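Local coordinates for uncharacterized protein Lpg0364 (Legionella pneumophila subsp. pneumophila, PDB 4Q63), which is of unknown function but, as a PilZ-like domain protein, may bind cyclic-di-GMP, at residues G50-Q55 and I75-T80; L54-F59 and K93-E98; M61-E66 and N86-V91. One frame throughout, in Å; residues are numbered along the deposited sequence.

How the contacts relate
Past four earlier strands, the chain enters strand 49-56, where contacts 1 and 2 both start, sharing Leu54 and Gln55. Strand 59-71 follows after a tight turn and supplies the first half of contact 3. Contact 1 then closes a loop when strand 74-79 returns, and it crosses contact 3, whose second half lies farther on, in helix 82-100. Contact 2 closes the longest loop, with contact 3 nested inside it. Contact 1 thus joins two strands of the curved sheet on either side of strand 59-71, while contacts 2 and 3 fasten the C-terminal helix to the neighbouring strands 49-56 and 59-71.

Contact 1: residues G50-Q55 and I75-T80; sequences GVLKLQ and IVLHFT
Leu52 meets Leu77 and Phe79 through a single methyl group, CD2, in the interior of the antiparallel beta-barrel of the PilZ-like domain. The two strands are not direct neighbours: strand 59-71 runs between them and pairs with both, so segments 50-55 and 75-80 meet through side chains alone. At the closest register, Leu52 and Phe79, the CA atoms are 9.0 Å apart, a gap that branched and aromatic side chains can bridge.

The first bond of the Leu52 side chain is directed toward segment 75-80. With CG anti to the backbone N (chi1 178°) and chi2 at 63°, CD2 is set against Leu77 and the edge of Phe79. It approaches the Phe79 ring close to the ring plane, 3.8 Å from CE1 and 4.1 Å from CZ. The phenyl ring therefore presents its edge, not its face, to this methyl. Phe79 leaves its backbone less directly, but with CG anti to the carbonyl carbon (chi1 -58°) the ring end swings nearer to Leu52. Leu77 comes in at roughly a right angle to Leu52, and its CD1 lies 4.0 Å from Leu52 CD2. One methyl is thus shared between an aliphatic branch and an aromatic edge.

Other residues complete the same core. Ala20 and Leu22 of the neighbouring strand 18-22 and Ile27 of strand 25-33 pack on Leu52, while Thr85 and Leu88 of helix 82-100 pack on Phe79.

Leucine suits a place that needs a branched end whose one methyl can touch two partners at once, and phenylalanine one where a flat group must span from sheet to helix. No hydrogen bond or charge crosses this contact; all three touching residues are buried and apolar, which implies that it is held by dispersion and by exclusion of water.

Contact 2: residues L54-F59 and K93-E98; sequences LQIHNF and KRLRDE. With CD (cadmium ion), chain D.
His57 and Glu98 face each other across a cadmium ion, joining the turn after strand 49-56 to the C-terminal helix. The histidine can be followed outward. Its CB, pointing toward the helix, lies 3.7 Å from the cadmium; chi1 of -74° puts CG anti to the carbonyl carbon, 3.4 Å from the cadmium. Rotation about CB-CG then brings ND1 to the metal, which it binds at 2.4 Å. Beyond, His57 CE1 comes within 4.3 Å of Leu95 CD1. Glu98 OE2 lies in the plane of the ring, at its edge, 3.7 Å from His57 ND1; the two atoms are brought near by their common metal.

Glu98 reaches the cadmium with its chain extended beyond CG and grips it through both carboxylate oxygens, OE1 and OE2, each at 2.6 Å. Its plane is turned only 26° from that of the histidine ring. One helical turn earlier, Arg94 donates NE to Glu98 OE1 at 3.1 Å, nearly along the C-O axis but tilted from the guanidinium plane. This salt bridge would help position the carboxylate, and probably favours its negative charge. Two further ligand atoms come from outside the two segments.

Beside the metal site the contact is apolar: Ile56 CG2 meets Leu95 CD2 at 4.0 Å, and Ile18 touches both residues. Branched side chains suit this buried part, whereas His57 and Glu98 offer a ring nitrogen and carboxylate oxygens as ligands.

The cadmium is seen in this crystal, and nothing ties it to the presumed cyclic-di-GMP function. His57 stands at the second position of a type II' turn, Ile56 to Phe59, with a positive phi of 53°; this is a two-residue beta hairpin, its tip set against the helix of the PilZ-like domain.

Contact 3: residues M61-E66 and N86-V91; sequences MELCYE and NKLFLV. With CD (cadmium ion), chain B; CD (cadmium ion), chain C.
Helix-on-sheet packing in the PilZ-like domain brings Met61 and Leu63 of strand 59-71 against Lys87 and Leu88 of helix 82-100. The axes of segments 61-66 and 86-91 run at 128° to each other, 10.2 Å apart at closest approach.

Met61, present as selenomethionine, is modelled in two conformers, in one of which CG sits between the backbone N and the carbonyl carbon (chi1 62°) and the bend at chi3 turns CE toward Lys87. Its SE rests on the helix backbone, 4.0 Å from Leu88 CA, while CE reaches to 3.7 Å from Lys87 NZ. A long, unbranched, flexible chain suits this seam, where an apolar interior gives way to solvent; Lys87 runs past it in the opposite direction, and its exposed chain carries NZ back alongside Met61 CE and CB.

Next along, Leu63 and Leu88 cross at about a right angle, and Leu54 and Phe79 complete their apolar surroundings. On the side of the strand facing away from the helix, Glu62 holds a second cadmium with both carboxylate oxygens, helped by two waters and one further atom from outside the segments.

The strand's Leu63 CD1 meets the helix's Leu88 CD2, methyl to methyl, at 4.1 Å.

Contact 1: residues G50-Q55 and I75-T80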
loop_
_atom_site.group_PDB
_atom_site.type_symbol
_atom_site.label_atom_id
_atom_site.label_comp_id
_atom_site.label_asym_id
_atom_site.label_seq_id
_atom_site.Cartn_x
_atom_site.Cartn_y
_atom_site.Cartn_z
ATOM N N GLY A 50 10.208 6.256 3.343
ATOM C CA GLY A 50 10.910 5.514 2.316
ATOM C C GLY A 50 10.107 5.312 1.045
ATOM O O GLY A 50 9.242 6.124 0.698
ATOM N N VAL A 51 10.400 4.216 0.356
ATOM C CA VAL A 51 9.742 3.868 -0.898
ATOM C C VAL A 51 9.143 2.491 -0.752
ATOM O O VAL A 51 9.832 1.555 -0.355
ATOM C CB VAL A 51 10.752 3.772 -2.074
ATOM C CG1 VAL A 51 10.044 3.232 -3.333
ATOM C CG2 VAL A 51 11.404 5.108 -2.354
ATOM N N LEU A 52 7.860 2.365 -1.073
ATOM C CA LEU A 52 7.185 1.071 -1.055
ATOM C C LEU A 52 6.968 0.606 -2.498
ATOM O O LEU A 52 6.567 1.406 -3.351
ATOM C CB LEU A 52 5.840 1.223 -0.364
ATOM C CG LEU A 52 4.914 0.011 -0.268
ATOM C CD1 LEU A 52 5.574 -1.090 0.557
ATOM C CD2 LEU A 52 3.585 0.424 0.375
ATOM N N LYS A 53 7.243 -0.667 -2.772
ATOM C CA LYS A 53 6.973 -1.221 -4.084
ATOM C C LYS A 53 5.656 -1.991 -4.027
ATOM O O LYS A 53 5.484 -2.881 -3.198
ATOM C CB LYS A 53 8.110 -2.135 -4.538
ATOM C CG LYS A 53 7.966 -2.632 -5.980
ATOM C CD LYS A 53 9.249 -3.329 -6.448
ATOM C CE LYS A 53 8.994 -4.783 -6.822
ATOM N NZ LYS A 53 10.251 -5.475 -7.246
ATOM N N LEU A 54 4.737 -1.653 -4.920
ATOM C CA LEU A 54 3.412 -2.261 -4.929
ATOM C C LEU A 54 3.188 -3.031 -6.208
ATOM O O LEU A 54 3.481 -2.540 -7.310
ATOM C CB LEU A 54 2.368 -1.158 -4.828
ATOM C CG LEU A 54 1.129 -1.357 -3.975
ATOM C CD1 LEU A 54 1.525 -1.644 -2.539
ATOM C CD2 LEU A 54 0.306 -0.098 -4.088
ATOM N N GLN A 55 2.682 -4.253 -6.069
ATOM C CA GLN A 55 2.272 -5.036 -7.216
ATOM C C GLN A 55 0.814 -5.463 -7.108
ATOM O O GLN A 55 0.380 -6.076 -6.108
ATOM C CB GLN A 55 3.169 -6.257 -7.409
ATOM C CG GLN A 55 2.787 -7.066 -8.647
ATOM C CD GLN A 55 3.862 -8.050 -9.056
ATOM O OE1 GLN A 55 3.821 -8.617 -10.153
ATOM N NE2 GLN A 55 4.837 -8.257 -8.176
ATOM N N ILE A 75 0.885 -0.938 11.234
ATOM C CA ILE A 75 1.546 0.313 10.961
ATOM C C ILE A 75 0.693 0.982 9.910
ATOM O O ILE A 75 0.308 0.346 8.925
ATOM C CB ILE A 75 2.962 0.023 10.422
ATOM C CG1 ILE A 75 3.727 -0.853 11.434
ATOM C CG2 ILE A 75 3.711 1.292 10.160
ATOM C CD1 ILE A 75 5.102 -1.284 10.962
ATOM N N VAL A 76 0.360 2.250 10.109
ATOM C CA VAL A 76 -0.372 2.984 9.066
ATOM C C VAL A 76 0.588 3.846 8.227
ATOM O O VAL A 76 1.303 4.692 8.770
ATOM C CB VAL A 76 -1.475 3.888 9.681
ATOM C CG1 VAL A 76 -2.221 4.652 8.590
ATOM C CG2 VAL A 76 -2.437 3.066 10.544
ATOM N N LEU A 77 0.592 3.630 6.911
ATOM C CA LEU A 77 1.431 4.403 5.998
ATOM C C LEU A 77 0.616 5.462 5.288
ATOM O O LEU A 77 -0.557 5.270 4.987
ATOM C CB LEU A 77 2.074 3.504 4.936
ATOM C CG LEU A 77 2.768 2.229 5.393
ATOM C CD1 LEU A 77 3.393 1.526 4.166
ATOM C CD2 LEU A 77 3.824 2.515 6.475
ATOM N N HIS A 78 1.248 6.594 5.048
ATOM C CA HIS A 78 0.673 7.678 4.273
ATOM C C HIS A 78 1.515 7.834 2.987
ATOM O O HIS A 78 2.733 7.988 3.087
ATOM C CB HIS A 78 0.831 8.914 5.112
ATOM C CG HIS A 78 0.505 10.189 4.412
ATOM N ND1 HIS A 78 1.230 11.343 4.608
ATOM C CD2 HIS A 78 -0.493 10.503 3.559
ATOM C CE1 HIS A 78 0.703 12.312 3.884
ATOM N NE2 HIS A 78 -0.345 11.826 3.247
ATOM N N PHE A 79 0.885 7.798 1.804
ATOM C CA PHE A 79 1.612 8.002 0.533
ATOM C C PHE A 79 1.671 9.497 0.262
ATOM O O PHE A 79 0.648 10.162 0.131
ATOM C CB PHE A 79 0.935 7.296 -0.646
ATOM C CG PHE A 79 0.776 5.812 -0.462
ATOM C CD1 PHE A 79 1.808 5.042 0.053
ATOM C CD2 PHE A 79 -0.413 5.187 -0.791
ATOM C CE1 PHE A 79 1.660 3.689 0.216
ATOM C CE2 PHE A 79 -0.570 3.816 -0.626
ATOM C CZ PHE A 79 0.459 3.067 -0.124
ATOM N N THR A 80 2.881 10.027 0.179
ATOM C CA THR A 80 3.069 11.459 0.238
ATOM C C THR A 80 3.050 12.233 -1.072
ATOM O O THR A 80 2.965 13.465 -1.049
ATOM C CB THR A 80 4.371 11.778 0.981
ATOM O OG1 THR A 80 5.434 11.010 0.407
ATOM C CG2 THR A 80 4.226 11.393 2.457
#

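Contact 2: residues L54-F59 and K93-E98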
loop_
_atom_site.group_PDB
_atom_site.type_symbol
_atom_site.label_atom_id
_atom_site.label_comp_id
_atom_site.label_asym_id
_atom_site.label_seq_id
_atom_site.Cartn_x
_atom_site.Cartn_y
_atom_site.Cartn_z
ATOM N N LEU A 54 4.737 -1.653 -4.920
ATOM C CA LEU A 54 3.412 -2.261 -4.929
ATOM C C LEU A 54 3.188 -3.031 -6.208
ATOM O O LEU A 54 3.481 -2.540 -7.310
ATOM C CB LEU A 54 2.368 -1.158 -4.828
ATOM C CG LEU A 54 1.129 -1.357 -3.975
ATOM C CD1 LEU A 54 1.525 -1.644 -2.539
ATOM C CD2 LEU A 54 0.306 -0.098 -4.088
ATOM N N GLN A 55 2.682 -4.253 -6.069
ATOM C CA GLN A 55 2.272 -5.036 -7.216
ATOM C C GLN A 55 0.814 -5.463 -7.108
ATOM O O GLN A 55 0.380 -6.076 -6.108
ATOM C CB GLN A 55 3.169 -6.257 -7.409
ATOM C CG GLN A 55 2.787 -7.066 -8.647
ATOM C CD GLN A 55 3.862 -8.050 -9.056
ATOM O OE1 GLN A 55 3.821 -8.617 -10.153
ATOM N NE2 GLN A 55 4.837 -8.257 -8.176
ATOM N N ILE A 56 0.050 -5.117 -8.136
ATOM C CA ILE A 56 -1.368 -5.447 -8.178
ATOM C C ILE A 56 -1.645 -6.064 -9.526
ATOM O O ILE A 56 -1.664 -5.364 -10.541
ATOM C CB ILE A 56 -2.251 -4.196 -8.012
ATOM C CG1 ILE A 56 -1.919 -3.486 -6.697
ATOM C CG2 ILE A 56 -3.726 -4.577 -8.118
ATOM C CD1 ILE A 56 -2.659 -2.180 -6.488
ATOM N N HIS A 57 -1.836 -7.381 -9.526
ATOM C CA HIS A 57 -1.960 -8.141 -10.753
ATOM C C HIS A 57 -0.764 -7.846 -11.671
ATOM O O HIS A 57 0.367 -8.099 -11.274
ATOM C CB HIS A 57 -3.329 -7.908 -11.390
ATOM C CG HIS A 57 -4.436 -8.617 -10.674
ATOM N ND1 HIS A 57 -5.763 -8.295 -10.840
ATOM C CD2 HIS A 57 -4.412 -9.642 -9.789
ATOM C CE1 HIS A 57 -6.511 -9.092 -10.100
ATOM N NE2 HIS A 57 -5.714 -9.923 -9.452
ATOM N N ASN A 58 -0.985 -7.303 -12.864
ATOM C CA ASN A 58 0.152 -6.992 -13.739
ATOM C C ASN A 58 0.753 -5.588 -13.566
ATOM O O ASN A 58 1.699 -5.229 -14.256
ATOM C CB ASN A 58 -0.212 -7.209 -15.197
ATOM C CG ASN A 58 -0.591 -8.650 -15.490
ATOM O OD1 ASN A 58 -0.040 -9.582 -14.895
ATOM N ND2 ASN A 58 -1.555 -8.832 -16.375
ATOM N N PHE A 59 0.211 -4.806 -12.638
ATOM C CA PHE A 59 0.664 -3.429 -12.447
ATOM C C PHE A 59 1.650 -3.285 -11.285
ATOM O O PHE A 59 1.357 -3.668 -10.148
ATOM C CB PHE A 59 -0.534 -2.498 -12.220
ATOM C CG PHE A 59 -0.206 -1.040 -12.389
ATOM C CD1 PHE A 59 -0.228 -0.460 -13.648
ATOM C CD2 PHE A 59 0.126 -0.255 -11.299
ATOM C CE1 PHE A 59 0.075 0.877 -13.819
ATOM C CE2 PHE A 59 0.435 1.093 -11.465
ATOM C CZ PHE A 59 0.408 1.654 -12.727
ATOM N N LYS A 93 -9.277 1.783 -8.534
ATOM C CA LYS A 93 -10.618 1.899 -9.101
ATOM C C LYS A 93 -10.869 0.782 -10.113
ATOM O O LYS A 93 -12.004 0.306 -10.278
ATOM C CB LYS A 93 -10.809 3.263 -9.767
ATOM C CG LYS A 93 -12.193 3.465 -10.377
ATOM C CD LYS A 93 -12.278 4.771 -11.149
ATOM C CE LYS A 93 -13.588 4.865 -11.920
ATOM N NZ LYS A 93 -13.620 6.051 -12.817
ATOM N N ARG A 94 -9.812 0.365 -10.800
ATOM C CA ARG A 94 -9.940 -0.758 -11.716
ATOM C C ARG A 94 -10.149 -2.043 -10.916
ATOM O O ARG A 94 -11.060 -2.811 -11.202
ATOM C CB ARG A 94 -8.722 -0.878 -12.632
ATOM C CG ARG A 94 -8.740 -2.130 -13.500
ATOM C CD ARG A 94 -7.462 -2.286 -14.308
ATOM N NE ARG A 94 -7.320 -3.646 -14.832
ATOM C CZ ARG A 94 -6.926 -3.943 -16.066
ATOM N NH1 ARG A 94 -6.634 -2.974 -16.921
ATOM N NH2 ARG A 94 -6.829 -5.210 -16.450
ATOM N N LEU A 95 -9.321 -2.256 -9.896
ATOM C CA LEU A 95 -9.436 -3.451 -9.053
ATOM C C LEU A 95 -10.802 -3.553 -8.363
ATOM O O LEU A 95 -11.352 -4.642 -8.209
ATOM C CB LEU A 95 -8.313 -3.491 -8.007
ATOM C CG LEU A 95 -8.325 -4.674 -7.027
ATOM C CD1 LEU A 95 -8.332 -6.022 -7.757
ATOM C CD2 LEU A 95 -7.144 -4.587 -6.054
ATOM N N ARG A 96 -11.342 -2.410 -7.954
ATOM C CA ARG A 96 -12.642 -2.372 -7.297
ATOM C C ARG A 96 -13.771 -2.752 -8.260
ATOM O O ARG A 96 -14.705 -3.462 -7.883
ATOM C CB ARG A 96 -12.889 -0.989 -6.696
ATOM C CG ARG A 96 -14.111 -0.911 -5.807
ATOM C CD ARG A 96 -14.489 0.538 -5.579
ATOM N NE ARG A 96 -14.667 1.229 -6.854
ATOM C CZ ARG A 96 -14.991 2.513 -6.975
ATOM N NH1 ARG A 96 -15.130 3.048 -8.181
ATOM N NH2 ARG A 96 -15.180 3.258 -5.894
ATOM N N ASP A 97 -13.675 -2.280 -9.503
ATOM C CA ASP A 97 -14.655 -2.614 -10.539
ATOM C C ASP A 97 -14.603 -4.093 -10.920
ATOM O O ASP A 97 -15.626 -4.694 -11.253
ATOM C CB ASP A 97 -14.454 -1.753 -11.794
ATOM C CG ASP A 97 -14.782 -0.288 -11.561
ATOM O OD1 ASP A 97 -15.494 0.015 -10.578
ATOM O OD2 ASP A 97 -14.333 0.560 -12.364
ATOM N N GLU A 98 -13.408 -4.675 -10.872
ATOM C CA GLU A 98 -13.237 -6.097 -11.168
ATOM C C GLU A 98 -13.928 -6.990 -10.147
ATOM O O GLU A 98 -14.452 -8.046 -10.492
ATOM C CB GLU A 98 -11.757 -6.457 -11.229
ATOM C CG GLU A 98 -11.131 -6.260 -12.589
ATOM C CD GLU A 98 -9.626 -6.273 -12.504
ATOM O OE1 GLU A 98 -8.965 -5.827 -13.467
ATOM O OE2 GLU A 98 -9.110 -6.731 -11.463
HETATM CD CD CD D . -6.727 -6.765 -12.400
#

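Contact 3: residues M61-E66 and N86-V91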
loop_
_atom_site.group_PDB
_atom_site.type_symbol
_atom_site.label_atom_id
_atom_site.label_comp_id
_atom_site.label_asym_id
_atom_site.label_seq_id
_atom_site.Cartn_x
_atom_site.Cartn_y
_atom_site.Cartn_z
HETATM N N MSE A 61 4.297 -0.542 -9.233
HETATM C CA MSE A 61 4.760 0.827 -9.067
HETATM C C MSE A 61 5.503 0.994 -7.762
HETATM O O MSE A 61 5.517 0.089 -6.927
HETATM C CB MSE A 61 3.600 1.831 -9.164
HETATM C CG MSE A 61 2.523 1.669 -8.103
HETATM SE SE MSE A 61 1.154 3.099 -8.155
HETATM C CE MSE A 61 2.309 4.679 -8.139
ATOM N N GLU A 62 6.131 2.153 -7.607
ATOM C CA GLU A 62 6.768 2.549 -6.352
ATOM C C GLU A 62 6.122 3.819 -5.827
ATOM O O GLU A 62 5.828 4.740 -6.597
ATOM C CB GLU A 62 8.260 2.800 -6.576
ATOM C CG GLU A 62 9.008 1.551 -6.921
ATOM C CD GLU A 62 10.490 1.800 -7.108
ATOM O OE1 GLU A 62 11.282 1.370 -6.239
ATOM O OE2 GLU A 62 10.854 2.435 -8.117
ATOM N N LEU A 63 5.937 3.866 -4.516
ATOM C CA LEU A 63 5.272 4.954 -3.825
ATOM C C LEU A 63 6.117 5.401 -2.642
ATOM O O LEU A 63 6.539 4.585 -1.817
ATOM C CB LEU A 63 3.909 4.492 -3.287
ATOM C CG LEU A 63 2.867 4.163 -4.356
ATOM C CD1 LEU A 63 2.097 2.929 -3.931
ATOM C CD2 LEU A 63 1.935 5.350 -4.519
ATOM N N CYS A 64 6.395 6.696 -2.598
ATOM C CA CYS A 64 6.944 7.315 -1.419
ATOM C C CYS A 64 5.920 7.197 -0.287
ATOM O O CYS A 64 4.726 7.462 -0.488
ATOM C CB CYS A 64 7.232 8.785 -1.744
ATOM S SG CYS A 64 8.790 9.078 -2.559
ATOM N N TYR A 65 6.365 6.784 0.897
ATOM C CA TYR A 65 5.456 6.664 2.036
ATOM C C TYR A 65 6.099 7.239 3.295
ATOM O O TYR A 65 7.327 7.372 3.389
ATOM C CB TYR A 65 5.119 5.189 2.330
ATOM C CG TYR A 65 6.269 4.479 2.996
ATOM C CD1 TYR A 65 7.241 3.846 2.241
ATOM C CD2 TYR A 65 6.398 4.459 4.391
ATOM C CE1 TYR A 65 8.295 3.220 2.850
ATOM C CE2 TYR A 65 7.463 3.866 5.000
ATOM C CZ TYR A 65 8.410 3.242 4.232
ATOM O OH TYR A 65 9.485 2.625 4.831
ATOM N N GLU A 66 5.273 7.496 4.300
ATOM C CA GLU A 66 5.810 7.690 5.631
ATOM C C GLU A 66 4.873 6.993 6.624
ATOM O O GLU A 66 3.664 6.903 6.386
ATOM C CB GLU A 66 5.864 9.180 5.935
ATOM C CG GLU A 66 4.486 9.796 5.841
ATOM C CD GLU A 66 4.484 11.278 6.036
ATOM O OE1 GLU A 66 5.573 11.849 6.238
ATOM O OE2 GLU A 66 3.393 11.867 5.956
ATOM N N ASN A 86 -2.391 9.703 -7.451
ATOM C CA ASN A 86 -3.284 9.751 -8.613
ATOM C C ASN A 86 -3.182 8.491 -9.457
ATOM O O ASN A 86 -4.195 7.932 -9.862
ATOM C CB ASN A 86 -3.024 10.988 -9.478
ATOM C CG ASN A 86 -3.497 12.274 -8.821
ATOM O OD1 ASN A 86 -4.323 12.258 -7.909
ATOM N ND2 ASN A 86 -2.983 13.403 -9.299
ATOM N N LYS A 87 -1.964 8.032 -9.719
ATOM C CA LYS A 87 -1.784 6.786 -10.459
ATOM C C LYS A 87 -2.400 5.596 -9.718
ATOM O O LYS A 87 -3.099 4.765 -10.309
ATOM C CB LYS A 87 -0.302 6.510 -10.727
ATOM C CG LYS A 87 0.278 7.192 -11.953
ATOM C CD LYS A 87 1.640 6.589 -12.305
ATOM C CE LYS A 87 1.545 5.069 -12.439
ATOM N NZ LYS A 87 2.699 4.362 -11.808
ATOM N N LEU A 88 -2.110 5.508 -8.427
ATOM C CA LEU A 88 -2.624 4.437 -7.588
ATOM C C LEU A 88 -4.152 4.400 -7.557
ATOM O O LEU A 88 -4.765 3.329 -7.606
ATOM C CB LEU A 88 -2.100 4.592 -6.158
ATOM C CG LEU A 88 -2.564 3.482 -5.221
ATOM C CD1 LEU A 88 -2.163 2.123 -5.825
ATOM C CD2 LEU A 88 -1.975 3.666 -3.832
ATOM N N PHE A 89 -4.754 5.575 -7.447
ATOM C CA PHE A 89 -6.199 5.699 -7.438
ATOM C C PHE A 89 -6.844 4.981 -8.618
ATOM O O PHE A 89 -7.813 4.245 -8.449
ATOM C CB PHE A 89 -6.598 7.172 -7.467
ATOM C CG PHE A 89 -8.074 7.392 -7.650
ATOM C CD1 PHE A 89 -8.942 7.274 -6.581
ATOM C CD2 PHE A 89 -8.593 7.703 -8.897
ATOM C CE1 PHE A 89 -10.303 7.475 -6.747
ATOM C CE2 PHE A 89 -9.954 7.904 -9.070
ATOM C CZ PHE A 89 -10.808 7.790 -7.993
ATOM N N LEU A 90 -6.305 5.200 -9.810
ATOM C CA LEU A 90 -6.863 4.600 -11.016
ATOM C C LEU A 90 -6.727 3.078 -11.038
ATOM O O LEU A 90 -7.594 2.382 -11.561
ATOM C CB LEU A 90 -6.216 5.209 -12.255
ATOM C CG LEU A 90 -6.550 6.688 -12.456
ATOM C CD1 LEU A 90 -5.941 7.213 -13.741
ATOM C CD2 LEU A 90 -8.061 6.893 -12.461
ATOM N N VAL A 91 -5.640 2.565 -10.467
ATOM C CA VAL A 91 -5.417 1.123 -10.408
ATOM C C VAL A 91 -6.397 0.499 -9.408
ATOM O O VAL A 91 -6.994 -0.548 -9.662
ATOM C CB VAL A 91 -3.962 0.799 -9.998
ATOM C CG1 VAL A 91 -3.765 -0.713 -9.847
ATOM C CG2 VAL A 91 -2.992 1.359 -11.021
HETATM CD CD CD B . 13.305 2.338 -7.404
HETATM CD CD CD C . 4.286 13.802 7.360
HETATM O O HOH W 1 13.313 0.221 -9.088
HETATM O O HOH W 2 15.116 3.184 -8.981
HETATM O O HOH W 3 2.662 14.980 6.075
#